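Local coordinates for protein putative ketosteroid isomerase (Parabacteroides distasonis ATCC 8503, PDB 3KE7) that is probably a ketosteroid isomerase-like enzyme with a SnoaL-like domain of the NTF2 clan, with a pocket that binds bicine, at residues 52-56 / 57-61. Numbering follows the deposited sequence.
Sequences TKIEG and LEQLR
The side-chain amide of Gln59 lies with one face against the backbone of Glu55, whose carbonyl O sits almost squarely over that face, 3.3 Å from Gln59 CD. The same face receives Glu55 N: it bonds to Gln59 OE1 at 2.8 Å, nearly straight at the hydrogen but with the donor above the carbonyl plane. Water reaches OE1 from the opposite side and bridges it to Lys53 O. With CG anti to the carbonyl carbon (chi1 -85°) and the chain extended beyond, Gln59 reaches back toward the strand and passes the Ile54 side chain in the opposite sense, Ile54 CG2 packing 3.8 Å from Gln59 CB and 4.1 Å from Leu60 CB. Within the same helix, Arg61 meets Glu58 through the guanidinium edge: NE donates to OE1 and NH2 to OE2.

The example illustrates a strand passing directly into a helix, with Gly56 at the N-cap. At its backbone angles (phi 95°, psi 149°) the preceding carbonyl O is too close for a CB, consistent with glycine, while its own O accepts Leu60 N at 3.0 Å. A second water joins Glu55 O to Gln59 N. Strand 54-55, outermost in the sheet within this chain, pairs with strand 43-46. Lys53 NZ forms a salt bridge with Glu55 OE2 and donates to Arg79 O of the second subunit, whose NE pairs with the same OE2. Gln59 thus ties the helix's first turn to strand 54-55 through one oxygen shared by a backbone N-H and a water.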
# COMPACT_ATOMS: atom_id res chain seq x y z
N THR B 52 -13.73 -6.12 -4.85
CA THR B 52 -13.26 -6.16 -3.45
C THR B 52 -11.86 -6.78 -3.45
O THR B 52 -11.51 -7.53 -4.40
CB THR B 52 -14.27 -6.95 -2.58
OG1 THR B 52 -13.96 -6.70 -1.23
CG2 THR B 52 -14.24 -8.46 -2.89
N LYS B 53 -11.08 -6.48 -2.45
CA LYS B 53 -9.71 -6.96 -2.44
C LYS B 53 -9.61 -8.50 -2.36
O LYS B 53 -10.48 -9.19 -1.81
CB LYS B 53 -8.87 -6.32 -1.31
CG LYS B 53 -9.23 -6.80 0.11
CD LYS B 53 -8.67 -5.88 1.11
CE LYS B 53 -8.77 -6.36 2.54
NZ LYS B 53 -10.16 -6.79 2.89
N ILE B 54 -8.56 -9.02 -2.99
CA ILE B 54 -8.16 -10.40 -2.89
C ILE B 54 -7.45 -10.62 -1.59
O ILE B 54 -6.65 -9.82 -1.18
CB ILE B 54 -7.28 -10.80 -4.12
CG1 ILE B 54 -8.18 -11.07 -5.30
CG2 ILE B 54 -6.40 -12.02 -3.78
CD1 ILE B 54 -7.44 -11.31 -6.64
N GLU B 55 -7.79 -11.74 -0.96
CA GLU B 55 -7.19 -12.14 0.34
C GLU B 55 -6.73 -13.56 0.29
O GLU B 55 -7.54 -14.52 0.17
CB GLU B 55 -8.18 -11.98 1.45
CG GLU B 55 -8.64 -10.59 1.59
CD GLU B 55 -9.69 -10.40 2.63
OE1 GLU B 55 -9.65 -11.10 3.70
OE2 GLU B 55 -10.54 -9.48 2.38
N GLY B 56 -5.45 -13.72 0.51
CA GLY B 56 -4.83 -15.02 0.56
C GLY B 56 -4.23 -15.46 -0.75
O GLY B 56 -4.72 -15.14 -1.82
N LEU B 57 -3.17 -16.24 -0.64
CA LEU B 57 -2.47 -16.70 -1.78
C LEU B 57 -3.30 -17.58 -2.66
O LEU B 57 -3.10 -17.57 -3.88
CB LEU B 57 -1.22 -17.44 -1.33
CG LEU B 57 -0.20 -17.80 -2.41
CD1 LEU B 57 0.33 -16.58 -3.10
CD2 LEU B 57 0.98 -18.59 -1.72
N GLU B 58 -4.21 -18.39 -2.12
CA GLU B 58 -5.00 -19.23 -2.99
C GLU B 58 -5.93 -18.43 -3.90
O GLU B 58 -6.09 -18.76 -5.07
CB GLU B 58 -5.72 -20.33 -2.20
CG GLU B 58 -4.73 -21.30 -1.58
CD GLU B 58 -3.63 -21.72 -2.59
OE1 GLU B 58 -3.98 -22.22 -3.68
OE2 GLU B 58 -2.43 -21.51 -2.32
N GLN B 59 -6.51 -17.36 -3.37
CA GLN B 59 -7.34 -16.44 -4.18
C GLN B 59 -6.49 -15.74 -5.21
O GLN B 59 -6.91 -15.57 -6.37
CB GLN B 59 -8.03 -15.38 -3.35
CG GLN B 59 -9.34 -15.80 -2.74
CD GLN B 59 -10.02 -14.66 -2.00
OE1 GLN B 59 -9.66 -13.48 -2.16
NE2 GLN B 59 -11.01 -15.00 -1.19
N LEU B 60 -5.30 -15.30 -4.80
CA LEU B 60 -4.39 -14.63 -5.72
C LEU B 60 -4.03 -15.58 -6.88
O LEU B 60 -4.01 -15.19 -8.04
CB LEU B 60 -3.13 -14.15 -5.01
CG LEU B 60 -2.24 -13.27 -5.89
CD1 LEU B 60 -2.88 -11.89 -6.16
CD2 LEU B 60 -0.86 -13.14 -5.26
N ARG B 61 -3.68 -16.81 -6.56
CA ARG B 61 -3.33 -17.84 -7.53
C ARG B 61 -4.46 -18.05 -8.52
O ARG B 61 -4.23 -18.03 -9.72
CB ARG B 61 -2.95 -19.13 -6.83
CG ARG B 61 -2.54 -20.19 -7.81
CD ARG B 61 -2.41 -21.57 -7.15
NE ARG B 61 -1.80 -21.47 -5.84
CZ ARG B 61 -0.50 -21.33 -5.62
NH1 ARG B 61 0.37 -21.27 -6.63
NH2 ARG B 61 -0.07 -21.24 -4.35
O HOH W 1 -12.03 -11.43 -2.06
O HOH W 2 -7.07 -17.25 -0.51